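Local coordinates for protein 2,3-dihydroxybenzoate-AMP ligase (Bacillus subtilis, PDB 1MDB) that is an AMP-binding enzyme of the ANL superfamily, with a smaller C-terminal domain, and holds adenosine monophosphate and 2,3-dihydroxy-benzoic acid side by side, at residues V215-L220 with T325-F330; T274-V279 with M284-A289; V302-G307 with V337-L342. All blocks are in the same frame, centred on the assembly; numbering follows the deposited sequence.

Contact 1. Residues V215-L220 with T325-F330; sequences VEVCWL and TLQQVF. With AMP (adenosine monophosphate), chain D; DBH (2,3-dihydroxy-benzoic acid), chain E.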
loop_
_atom_site.group_PDB
_atom_site.type_symbol
_atom_site.label_atom_id
_atom_site.label_comp_id
_atom_site.label_asym_id
_atom_site.label_seq_id
_atom_site.Cartn_x
_atom_site.Cartn_y
_atom_site.Cartn_z
ATOM N N VAL A 215 11.926 2.339 -9.714
ATOM C CA VAL A 215 12.226 1.743 -11.008
ATOM C C VAL A 215 13.685 1.261 -11.036
ATOM O O VAL A 215 13.979 0.113 -11.395
ATOM C CB VAL A 215 12.000 2.761 -12.154
ATOM C CG1 VAL A 215 12.708 2.288 -13.416
ATOM C CG2 VAL A 215 10.503 2.915 -12.430
ATOM N N GLU A 216 14.591 2.146 -10.653
ATOM C CA GLU A 216 16.008 1.812 -10.629
ATOM C C GLU A 216 16.302 0.690 -9.634
ATOM O O GLU A 216 16.937 -0.303 -9.987
ATOM C CB GLU A 216 16.820 3.061 -10.296
ATOM C CG GLU A 216 16.738 4.122 -11.384
ATOM C CD GLU A 216 17.286 5.459 -10.944
ATOM O OE1 GLU A 216 17.384 6.369 -11.791
ATOM O OE2 GLU A 216 17.614 5.609 -9.749
ATOM N N VAL A 217 15.823 0.828 -8.401
ATOM C CA VAL A 217 16.051 -0.207 -7.391
ATOM C C VAL A 217 15.408 -1.551 -7.750
ATOM O O VAL A 217 15.911 -2.598 -7.361
ATOM C CB VAL A 217 15.512 0.216 -6.001
ATOM C CG1 VAL A 217 15.717 -0.910 -4.997
ATOM C CG2 VAL A 217 16.220 1.460 -5.524
ATOM N N CYS A 218 14.307 -1.528 -8.494
ATOM C CA CYS A 218 13.621 -2.766 -8.851
ATOM C C CYS A 218 13.917 -3.291 -10.268
ATOM O O CYS A 218 13.340 -4.284 -10.705
ATOM C CB CYS A 218 12.107 -2.589 -8.650
ATOM S SG CYS A 218 11.631 -2.255 -6.912
ATOM N N TRP A 219 14.816 -2.614 -10.975
ATOM C CA TRP A 219 15.221 -3.011 -12.320
ATOM C C TRP A 219 14.083 -3.113 -13.343
ATOM O O TRP A 219 14.072 -4.032 -14.161
ATOM C CB TRP A 219 15.974 -4.355 -12.267
ATOM C CG TRP A 219 17.199 -4.352 -11.388
ATOM C CD1 TRP A 219 17.752 -3.276 -10.755
ATOM C CD2 TRP A 219 18.003 -5.485 -11.024
ATOM N NE1 TRP A 219 18.845 -3.668 -10.016
ATOM C CE2 TRP A 219 19.021 -5.019 -10.164
ATOM C CE3 TRP A 219 17.960 -6.851 -11.343
ATOM C CZ2 TRP A 219 19.986 -5.872 -9.612
ATOM C CZ3 TRP A 219 18.921 -7.700 -10.797
ATOM C CH2 TRP A 219 19.921 -7.202 -9.940
ATOM N N LEU A 220 13.136 -2.183 -13.313
ATOM C CA LEU A 220 12.036 -2.233 -14.272
ATOM C C LEU A 220 12.452 -1.669 -15.631
ATOM O O LEU A 220 13.213 -0.700 -15.706
ATOM C CB LEU A 220 10.824 -1.436 -13.773
ATOM C CG LEU A 220 10.114 -1.835 -12.479
ATOM C CD1 LEU A 220 8.786 -1.077 -12.399
ATOM C CD2 LEU A 220 9.874 -3.340 -12.446
ATOM N N THR A 325 13.406 -14.431 -7.194
ATOM C CA THR A 325 13.967 -13.610 -6.140
ATOM C C THR A 325 12.866 -12.965 -5.306
ATOM O O THR A 325 11.862 -12.469 -5.842
ATOM C CB THR A 325 14.830 -12.466 -6.703
ATOM O OG1 THR A 325 15.884 -13.003 -7.511
ATOM C CG2 THR A 325 15.431 -11.661 -5.569
ATOM N N LEU A 326 13.058 -12.976 -3.994
ATOM C CA LEU A 326 12.101 -12.356 -3.101
ATOM C C LEU A 326 12.600 -10.946 -2.863
ATOM O O LEU A 326 13.805 -10.700 -2.855
ATOM C CB LEU A 326 12.036 -13.107 -1.766
ATOM C CG LEU A 326 11.450 -12.306 -0.594
ATOM C CD1 LEU A 326 9.953 -12.055 -0.843
ATOM C CD2 LEU A 326 11.679 -13.062 0.727
ATOM N N GLN A 327 11.678 -10.008 -2.718
ATOM C CA GLN A 327 12.064 -8.641 -2.420
ATOM C C GLN A 327 11.132 -8.156 -1.328
ATOM O O GLN A 327 9.919 -8.071 -1.529
ATOM C CB GLN A 327 11.941 -7.712 -3.632
ATOM C CG GLN A 327 12.464 -6.289 -3.311
ATOM C CD GLN A 327 12.308 -5.300 -4.456
ATOM O OE1 GLN A 327 11.208 -5.107 -4.981
ATOM N NE2 GLN A 327 13.408 -4.657 -4.839
ATOM N N GLN A 328 11.688 -7.871 -0.157
ATOM C CA GLN A 328 10.868 -7.379 0.933
ATOM C C GLN A 328 10.730 -5.888 0.731
ATOM O O GLN A 328 11.685 -5.209 0.366
ATOM C CB GLN A 328 11.503 -7.696 2.285
ATOM C CG GLN A 328 11.510 -9.189 2.594
ATOM C CD GLN A 328 11.540 -9.485 4.076
ATOM O OE1 GLN A 328 12.186 -10.434 4.514
ATOM N NE2 GLN A 328 10.831 -8.681 4.858
ATOM N N VAL A 329 9.525 -5.382 0.952
ATOM C CA VAL A 329 9.272 -3.977 0.756
ATOM C C VAL A 329 8.623 -3.372 1.989
ATOM O O VAL A 329 7.538 -3.779 2.394
ATOM C CB VAL A 329 8.355 -3.774 -0.462
ATOM C CG1 VAL A 329 8.284 -2.300 -0.819
ATOM C CG2 VAL A 329 8.870 -4.597 -1.632
ATOM N N PHE A 330 9.297 -2.398 2.585
ATOM C CA PHE A 330 8.781 -1.741 3.775
ATOM C C PHE A 330 8.602 -0.275 3.446
ATOM O O PHE A 330 9.555 0.495 3.453
ATOM C CB PHE A 330 9.751 -1.950 4.949
ATOM C CG PHE A 330 9.479 -1.068 6.145
ATOM C CD1 PHE A 330 8.174 -0.750 6.528
ATOM C CD2 PHE A 330 10.537 -0.572 6.903
ATOM C CE1 PHE A 330 7.930 0.053 7.652
ATOM C CE2 PHE A 330 10.309 0.230 8.030
ATOM C CZ PHE A 330 9.007 0.544 8.405
HETATM P P AMP D . 0.818 2.062 4.298
HETATM O O1P AMP D . 0.795 3.548 4.056
HETATM O O2P AMP D . -0.528 1.419 4.326
HETATM O O3P AMP D . 1.763 1.350 3.365
HETATM O "O5'" AMP D . 1.347 1.794 5.842
HETATM C "C5'" AMP D . 2.748 1.921 6.222
HETATM C "C4'" AMP D . 2.996 1.157 7.529
HETATM O "O4'" AMP D . 2.766 -0.203 7.214
HETATM C "C3'" AMP D . 4.410 1.174 8.031
HETATM O "O3'" AMP D . 4.687 2.334 8.813
HETATM C "C2'" AMP D . 4.499 -0.135 8.806
HETATM O "O2'" AMP D . 4.030 0.018 10.163
HETATM C "C1'" AMP D . 3.634 -1.039 7.964
HETATM N N9 AMP D . 4.679 -1.930 6.981
HETATM C C8 AMP D . 4.705 -1.838 5.632
HETATM N N7 AMP D . 5.593 -2.674 5.100
HETATM C C5 AMP D . 6.119 -3.287 6.145
HETATM C C6 AMP D . 7.096 -4.276 6.098
HETATM N N6 AMP D . 7.614 -4.729 4.956
HETATM N N1 AMP D . 7.500 -4.779 7.311
HETATM C C2 AMP D . 6.990 -4.349 8.501
HETATM N N3 AMP D . 6.045 -3.400 8.539
HETATM C C4 AMP D . 5.588 -2.850 7.358
HETATM C C21 DBH E . 2.334 0.346 3.095
HETATM O O9 DBH E . 1.960 -0.589 3.979
HETATM C C18 DBH E . 3.365 0.108 2.053
HETATM C C15 DBH E . 3.951 -1.186 1.917
HETATM C C12 DBH E . 4.946 -1.422 0.946
HETATM C C3 DBH E . 3.789 1.174 1.197
HETATM O O3 DBH E . 3.247 2.472 1.278
HETATM C C6 DBH E . 4.784 0.932 0.230
HETATM C C9 DBH E . 5.366 -0.352 0.099
HETATM O O6 DBH E . 5.200 1.955 -0.592
#

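Contact 2. Residues T274-V279 with M284-A289; sequences TITALV and MVWMDA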
loop_
_atom_site.group_PDB
_atom_site.type_symbol
_atom_site.label_atom_id
_atom_site.label_comp_id
_atom_site.label_asym_id
_atom_site.label_seq_id
_atom_site.Cartn_x
_atom_site.Cartn_y
_atom_site.Cartn_z
ATOM N N THR A 274 6.559 -10.972 -15.031
ATOM C CA THR A 274 7.921 -11.015 -14.508
ATOM C C THR A 274 8.015 -10.523 -13.062
ATOM O O THR A 274 9.040 -10.712 -12.400
ATOM C CB THR A 274 8.863 -10.143 -15.345
ATOM O OG1 THR A 274 8.445 -8.774 -15.267
ATOM C CG2 THR A 274 8.868 -10.611 -16.798
ATOM N N ILE A 275 6.953 -9.887 -12.575
ATOM C CA ILE A 275 6.956 -9.364 -11.207
ATOM C C ILE A 275 5.561 -9.045 -10.671
ATOM O O ILE A 275 4.708 -8.550 -11.410
ATOM C CB ILE A 275 7.803 -8.074 -11.115
ATOM C CG1 ILE A 275 7.730 -7.499 -9.694
ATOM C CG2 ILE A 275 7.310 -7.059 -12.146
ATOM C CD1 ILE A 275 8.492 -6.186 -9.501
ATOM N N THR A 276 5.335 -9.345 -9.391
ATOM C CA THR A 276 4.064 -9.046 -8.746
ATOM C C THR A 276 4.305 -8.710 -7.270
ATOM O O THR A 276 5.395 -8.954 -6.730
ATOM C CB THR A 276 3.061 -10.212 -8.890
ATOM O OG1 THR A 276 1.767 -9.784 -8.448
ATOM C CG2 THR A 276 3.491 -11.413 -8.079
ATOM N N ALA A 277 3.302 -8.136 -6.615
ATOM C CA ALA A 277 3.462 -7.744 -5.220
ATOM C C ALA A 277 2.336 -8.249 -4.338
ATOM O O ALA A 277 1.156 -8.112 -4.676
ATOM C CB ALA A 277 3.566 -6.227 -5.119
ATOM N N LEU A 278 2.718 -8.830 -3.204
ATOM C CA LEU A 278 1.763 -9.372 -2.248
ATOM C C LEU A 278 2.037 -8.792 -0.860
ATOM O O LEU A 278 3.045 -8.107 -0.637
ATOM C CB LEU A 278 1.895 -10.901 -2.156
ATOM C CG LEU A 278 2.242 -11.715 -3.415
ATOM C CD1 LEU A 278 2.436 -13.182 -3.028
ATOM C CD2 LEU A 278 1.142 -11.571 -4.479
ATOM N N VAL A 279 1.113 -9.063 0.057
ATOM C CA VAL A 279 1.251 -8.673 1.452
ATOM C C VAL A 279 1.393 -10.050 2.109
ATOM O O VAL A 279 1.002 -11.056 1.511
ATOM C CB VAL A 279 -0.010 -7.923 1.993
ATOM C CG1 VAL A 279 -0.103 -6.534 1.366
ATOM C CG2 VAL A 279 -1.271 -8.715 1.692
ATOM N N MET A 284 1.197 -16.249 2.017
ATOM C CA MET A 284 0.974 -17.587 2.553
ATOM C C MET A 284 -0.001 -18.361 1.650
ATOM O O MET A 284 0.220 -19.531 1.333
ATOM C CB MET A 284 0.402 -17.504 3.969
ATOM C CG MET A 284 1.220 -16.632 4.914
ATOM S SD MET A 284 2.964 -17.119 4.990
ATOM C CE MET A 284 3.598 -15.990 6.267
ATOM N N VAL A 285 -1.086 -17.712 1.244
ATOM C CA VAL A 285 -2.061 -18.372 0.378
ATOM C C VAL A 285 -1.420 -18.750 -0.958
ATOM O O VAL A 285 -1.674 -19.828 -1.492
ATOM C CB VAL A 285 -3.293 -17.470 0.108
ATOM C CG1 VAL A 285 -4.251 -18.158 -0.865
ATOM C CG2 VAL A 285 -4.021 -17.175 1.416
ATOM N N TRP A 286 -0.585 -17.866 -1.489
ATOM C CA TRP A 286 0.071 -18.128 -2.767
ATOM C C TRP A 286 1.037 -19.300 -2.679
ATOM O O TRP A 286 1.114 -20.116 -3.604
ATOM C CB TRP A 286 0.807 -16.877 -3.253
ATOM C CG TRP A 286 -0.085 -15.913 -3.996
ATOM C CD1 TRP A 286 -1.357 -15.537 -3.653
ATOM C CD2 TRP A 286 0.229 -15.207 -5.203
ATOM N NE1 TRP A 286 -1.850 -14.643 -4.575
ATOM C CE2 TRP A 286 -0.898 -14.424 -5.536
ATOM C CE3 TRP A 286 1.356 -15.158 -6.035
ATOM C CZ2 TRP A 286 -0.932 -13.603 -6.669
ATOM C CZ3 TRP A 286 1.324 -14.340 -7.162
ATOM C CH2 TRP A 286 0.186 -13.573 -7.467
ATOM N N MET A 287 1.772 -19.385 -1.568
ATOM C CA MET A 287 2.715 -20.473 -1.379
ATOM C C MET A 287 1.983 -21.806 -1.275
ATOM O O MET A 287 2.423 -22.790 -1.862
ATOM C CB MET A 287 3.596 -20.227 -0.148
ATOM C CG MET A 287 4.482 -18.991 -0.293
ATOM S SD MET A 287 5.881 -18.943 0.856
ATOM C CE MET A 287 7.160 -19.558 -0.186
ATOM N N ASP A 288 0.864 -21.848 -0.555
ATOM C CA ASP A 288 0.108 -23.100 -0.461
ATOM C C ASP A 288 -0.369 -23.479 -1.855
ATOM O O ASP A 288 -0.193 -24.610 -2.309
ATOM C CB ASP A 288 -1.135 -22.964 0.428
ATOM C CG ASP A 288 -0.804 -22.906 1.901
ATOM O OD1 ASP A 288 -1.752 -22.923 2.713
ATOM O OD2 ASP A 288 0.394 -22.839 2.252
ATOM N N ALA A 289 -0.977 -22.512 -2.530
ATOM C CA ALA A 289 -1.509 -22.733 -3.864
ATOM C C ALA A 289 -0.436 -23.179 -4.851
ATOM O O ALA A 289 -0.654 -24.108 -5.622
ATOM C CB ALA A 289 -2.189 -21.465 -4.361
#

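Contact 3. Residues V302-G307 with V337-L342; sequences VLQVGG and VNYTRL. With AMP (adenosine monophosphate), chain D; DBH (2,3-dihydroxy-benzoic acid), chain E.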
loop_
_atom_site.group_PDB
_atom_site.type_symbol
_atom_site.label_atom_id
_atom_site.label_comp_id
_atom_site.label_asym_id
_atom_site.label_seq_id
_atom_site.Cartn_x
_atom_site.Cartn_y
_atom_site.Cartn_z
ATOM N N VAL A 302 10.660 -11.725 -9.969
ATOM C CA VAL A 302 10.662 -11.049 -8.674
ATOM C C VAL A 302 9.290 -11.078 -8.016
ATOM O O VAL A 302 8.285 -10.726 -8.633
ATOM C CB VAL A 302 11.079 -9.566 -8.816
ATOM C CG1 VAL A 302 10.955 -8.852 -7.474
ATOM C CG2 VAL A 302 12.503 -9.476 -9.340
ATOM N N LEU A 303 9.258 -11.504 -6.762
ATOM C CA LEU A 303 8.019 -11.554 -6.008
ATOM C C LEU A 303 8.177 -10.635 -4.799
ATOM O O LEU A 303 8.980 -10.908 -3.900
ATOM C CB LEU A 303 7.724 -12.984 -5.548
ATOM C CG LEU A 303 6.411 -13.122 -4.767
ATOM C CD1 LEU A 303 5.255 -12.805 -5.692
ATOM C CD2 LEU A 303 6.268 -14.532 -4.209
ATOM N N GLN A 304 7.431 -9.537 -4.790
ATOM C CA GLN A 304 7.493 -8.573 -3.699
ATOM C C GLN A 304 6.530 -8.939 -2.578
ATOM O O GLN A 304 5.399 -9.341 -2.829
ATOM C CB GLN A 304 7.119 -7.168 -4.184
ATOM C CG GLN A 304 7.935 -6.597 -5.341
ATOM C CD GLN A 304 7.552 -5.157 -5.634
ATOM O OE1 GLN A 304 6.406 -4.861 -5.991
ATOM N NE2 GLN A 304 8.501 -4.248 -5.469
ATOM N N VAL A 305 6.991 -8.799 -1.337
ATOM C CA VAL A 305 6.147 -9.046 -0.180
ATOM C C VAL A 305 6.402 -7.908 0.800
ATOM O O VAL A 305 7.543 -7.669 1.216
ATOM C CB VAL A 305 6.446 -10.395 0.477
ATOM C CG1 VAL A 305 5.417 -10.664 1.570
ATOM C CG2 VAL A 305 6.390 -11.504 -0.568
ATOM N N GLY A 306 5.342 -7.179 1.137
ATOM C CA GLY A 306 5.483 -6.058 2.044
ATOM C C GLY A 306 4.149 -5.595 2.596
ATOM O O GLY A 306 3.156 -6.307 2.493
ATOM N N GLY A 307 4.128 -4.397 3.170
ATOM C CA GLY A 307 2.904 -3.873 3.758
ATOM C C GLY A 307 2.912 -4.240 5.230
ATOM O O GLY A 307 2.376 -3.521 6.087
ATOM N N VAL A 337 10.295 4.494 1.557
ATOM C CA VAL A 337 10.117 3.146 1.039
ATOM C C VAL A 337 11.472 2.443 1.073
ATOM O O VAL A 337 12.471 2.974 0.577
ATOM C CB VAL A 337 9.588 3.142 -0.405
ATOM C CG1 VAL A 337 9.534 1.705 -0.925
ATOM C CG2 VAL A 337 8.199 3.766 -0.457
ATOM N N ASN A 338 11.496 1.254 1.666
ATOM C CA ASN A 338 12.713 0.457 1.792
ATOM C C ASN A 338 12.599 -0.856 1.025
ATOM O O ASN A 338 11.548 -1.511 1.051
ATOM C CB ASN A 338 12.978 0.132 3.266
ATOM C CG ASN A 338 13.043 1.364 4.132
ATOM O OD1 ASN A 338 14.032 2.099 4.114
ATOM N ND2 ASN A 338 11.977 1.609 4.893
ATOM N N TYR A 339 13.684 -1.260 0.368
ATOM C CA TYR A 339 13.680 -2.516 -0.387
ATOM C C TYR A 339 14.950 -3.327 -0.165
ATOM O O TYR A 339 16.023 -2.765 0.034
ATOM C CB TYR A 339 13.630 -2.285 -1.908
ATOM C CG TYR A 339 12.505 -1.456 -2.490
ATOM C CD1 TYR A 339 12.580 -0.066 -2.517
ATOM C CD2 TYR A 339 11.408 -2.070 -3.108
ATOM C CE1 TYR A 339 11.596 0.695 -3.156
ATOM C CE2 TYR A 339 10.420 -1.317 -3.746
ATOM C CZ TYR A 339 10.522 0.059 -3.767
ATOM O OH TYR A 339 9.562 0.803 -4.410
ATOM N N THR A 340 14.831 -4.649 -0.201
ATOM C CA THR A 340 16.027 -5.474 -0.141
ATOM C C THR A 340 16.441 -5.361 -1.611
ATOM O O THR A 340 15.573 -5.276 -2.491
ATOM C CB THR A 340 15.720 -6.949 0.194
ATOM O OG1 THR A 340 14.673 -7.433 -0.653
ATOM C CG2 THR A 340 15.316 -7.088 1.650
ATOM N N ARG A 341 17.738 -5.314 -1.896
ATOM C CA ARG A 341 18.162 -5.184 -3.288
ATOM C C ARG A 341 18.061 -6.513 -4.016
ATOM O O ARG A 341 18.236 -7.570 -3.420
ATOM C CB ARG A 341 19.579 -4.612 -3.365
ATOM C CG ARG A 341 19.688 -3.190 -2.805
ATOM C CD ARG A 341 18.700 -2.231 -3.484
ATOM N NE ARG A 341 18.917 -0.830 -3.120
ATOM C CZ ARG A 341 18.428 -0.238 -2.035
ATOM N NH1 ARG A 341 17.673 -0.917 -1.176
ATOM N NH2 ARG A 341 18.698 1.042 -1.805
ATOM N N LEU A 342 17.765 -6.453 -5.310
ATOM C CA LEU A 342 17.594 -7.657 -6.115
ATOM C C LEU A 342 18.834 -8.551 -6.243
ATOM O O LEU A 342 18.716 -9.741 -6.556
ATOM C CB LEU A 342 17.060 -7.270 -7.500
ATOM C CG LEU A 342 15.711 -6.533 -7.472
ATOM C CD1 LEU A 342 15.302 -6.110 -8.884
ATOM C CD2 LEU A 342 14.645 -7.433 -6.856
HETATM P P AMP D . 0.818 2.062 4.298
HETATM O O1P AMP D . 0.795 3.548 4.056
HETATM O O2P AMP D . -0.528 1.419 4.326
HETATM O O3P AMP D . 1.763 1.350 3.365
HETATM O "O5'" AMP D . 1.347 1.794 5.842
HETATM C "C5'" AMP D . 2.748 1.921 6.222
HETATM C "C4'" AMP D . 2.996 1.157 7.529
HETATM O "O4'" AMP D . 2.766 -0.203 7.214
HETATM C "C3'" AMP D . 4.410 1.174 8.031
HETATM O "O3'" AMP D . 4.687 2.334 8.813
HETATM C "C2'" AMP D . 4.499 -0.135 8.806
HETATM O "O2'" AMP D . 4.030 0.018 10.163
HETATM C "C1'" AMP D . 3.634 -1.039 7.964
HETATM N N9 AMP D . 4.679 -1.930 6.981
HETATM C C8 AMP D . 4.705 -1.838 5.632
HETATM N N7 AMP D . 5.593 -2.674 5.100
HETATM C C5 AMP D . 6.119 -3.287 6.145
HETATM C C6 AMP D . 7.096 -4.276 6.098
HETATM N N6 AMP D . 7.614 -4.729 4.956
HETATM N N1 AMP D . 7.500 -4.779 7.311
HETATM C C2 AMP D . 6.990 -4.349 8.501
HETATM N N3 AMP D . 6.045 -3.400 8.539
HETATM C C4 AMP D . 5.588 -2.850 7.358
HETATM C C21 DBH E . 2.334 0.346 3.095
HETATM O O9 DBH E . 1.960 -0.589 3.979
HETATM C C18 DBH E . 3.365 0.108 2.053
HETATM C C15 DBH E . 3.951 -1.186 1.917
HETATM C C12 DBH E . 4.946 -1.422 0.946
HETATM C C3 DBH E . 3.789 1.174 1.197
HETATM O O3 DBH E . 3.247 2.472 1.278
HETATM C C6 DBH E . 4.784 0.932 0.230
HETATM C C9 DBH E . 5.366 -0.352 0.099
HETATM O O6 DBH E . 5.200 1.955 -0.592
#

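Contact 1. Residues V215-L220 with T325-F330
Where helix 204-218 ends against the strand 325-331 that lines the pocket for AMP and DBH, C218 and Q327 show how a polar side chain of a sheet can reach a helix end that packs on it. The helix closes in a Schellman motif, W219 taking positive phi, and the thiol of C218 remains turned to the sheet. Q327 leaves its strand with CG anti to the backbone N (chi1 -176°) and stays extended, which carries the carboxamide across the gap. Its NE2 gives C218 SG a weak hydrogen bond of 3.6 Å, bent to 143° at the hydrogen. V217 adds only loose packing, CG1 lying 4.4 Å from Q327 NE2. Two residues on, the strand meets the ligands: V329 O accepts from AMP N6 at 2.7 Å, and V329 CG1 lies 3.6 Å from DBH C9. AMP C5 comes obliquely to the F330 ring, 3.3 Å from F330 CD1. With OE1 more firmly bonded to Q304 NE2 on the adjacent strand and NE2 to T340 O just after strand 337-339, the buried amide of Q327 probably has its flip set by these two, and the sulfur is a soft, secondary acceptor.

Contact 2. Residues T274-V279 with M284-A289
W286 and L278 make the main contact, a CH-pi interaction between a helix indole and a strand leucine. L278 CD2 sits 3.5 Å from the centroid of the six-membered ring of W286 and only 6° off its normal, so the methyl lies almost squarely over the ring. The other methyl covers the same face further in, where L278 CD1 is 3.7 Å from W286 CD2 at the fusion of the two rings. The two methyls thus cover one face of the indole together. The CG of L278 lies beside the backbone N, but chi1 of -35° is pulled well away from the staggered value, as if the side chain had been turned to fit the ring.

Plain apolar packing adds T276, whose CG2 comes obliquely to the far end of the indole, 3.8 Å from W286 CZ3. OG1 is anti to the backbone N (chi1 -170°), which leaves the CG2 methyl in the crowded position between N and the carbonyl carbon.

Polar groups are satisfied outside the pair. W286 NE1 donates to P259 O, and T276 OG1 is hydrogen-bonded to L227 O of the adjacent strand 225-228; both bonds probably help to hold in place groups whose mutual contact is apolar.

V279 is the N-cap of helix 280-292, so the chain passes directly from strand 275-278 into the helix that packs back on it. These are the first two elements of a beta-alpha-beta unit completed by strand 302-306. Helix 261-271 also presses on the indole, with F265 meeting W286 edge-to-face.

Contact 3. Residues V302-G307 with V337-L342
V302 opens the contact by setting both its methyls against one methyl of L342: CG2 is 3.9 Å and CG1 4.0 Å from L342 CD2, with the two side chains crossing at about a right angle. W219 and Q327 also touch L342.

Q304, two residues further, points its CG beside the backbone N (chi1 -56°), and the extended chain lifts the carboxamide up to Y339. There NE2 comes to the edge of the phenol ring, in its plane, at 3.9 Å from Y339 CE2, with amide and ring planes only 16° apart. The near-coplanar approach is a packing contact, since NE2 spends its hydrogen bonds on Q327 OE1 and S240 O. Y339 is likewise anchored through its hydroxyl, hydrogen-bonded to S214 OG.

G306 CA is 3.8 Å from AMP N6, and G307 CA lies 3.4 Å from DBH C15. G307 O lies 2.9 Å from AMP C8 and is also hydrogen-bonded to K519 NZ. At its phi of 93°, a CB on G307 would collide with the preceding carbonyl O. From the other segment, V337 CG2 comes within 3.5 Å of DBH O6.

Q304 and Y339 meet across strand 325-331, which lies between their strands, while L342 reaches V302 from the loop that follows. G306, last in its strand, and G307 bring backbone against AMP, and G307 against DBH as well, so this end of the sheet forms part of the ligand pocket of the AMP-binding domain.

All three contacts belong to one mixed sheet, in which strands 275-278, 302-306, 325-331 and 337-339 are successive neighbours. Contacts 1 and 3 have centres only 5 Å apart and interlock: their segments alternate along the chain, and F330 O and N338 N probably hydrogen-bond at 2.7 Å. Contact 2 lies 13 Å from contact 3 and 15 Å from contact 1, centre to centre, yet it joins the same sheet through a probable bond of 2.8 Å between L278 N and Q304 O. The side chain of L278 stays about 10 Å from DBH; contact 2 packs helix 280-292 on the sheet away from the ligands, whereas contacts 1 and 3 include residues of both ligand pockets.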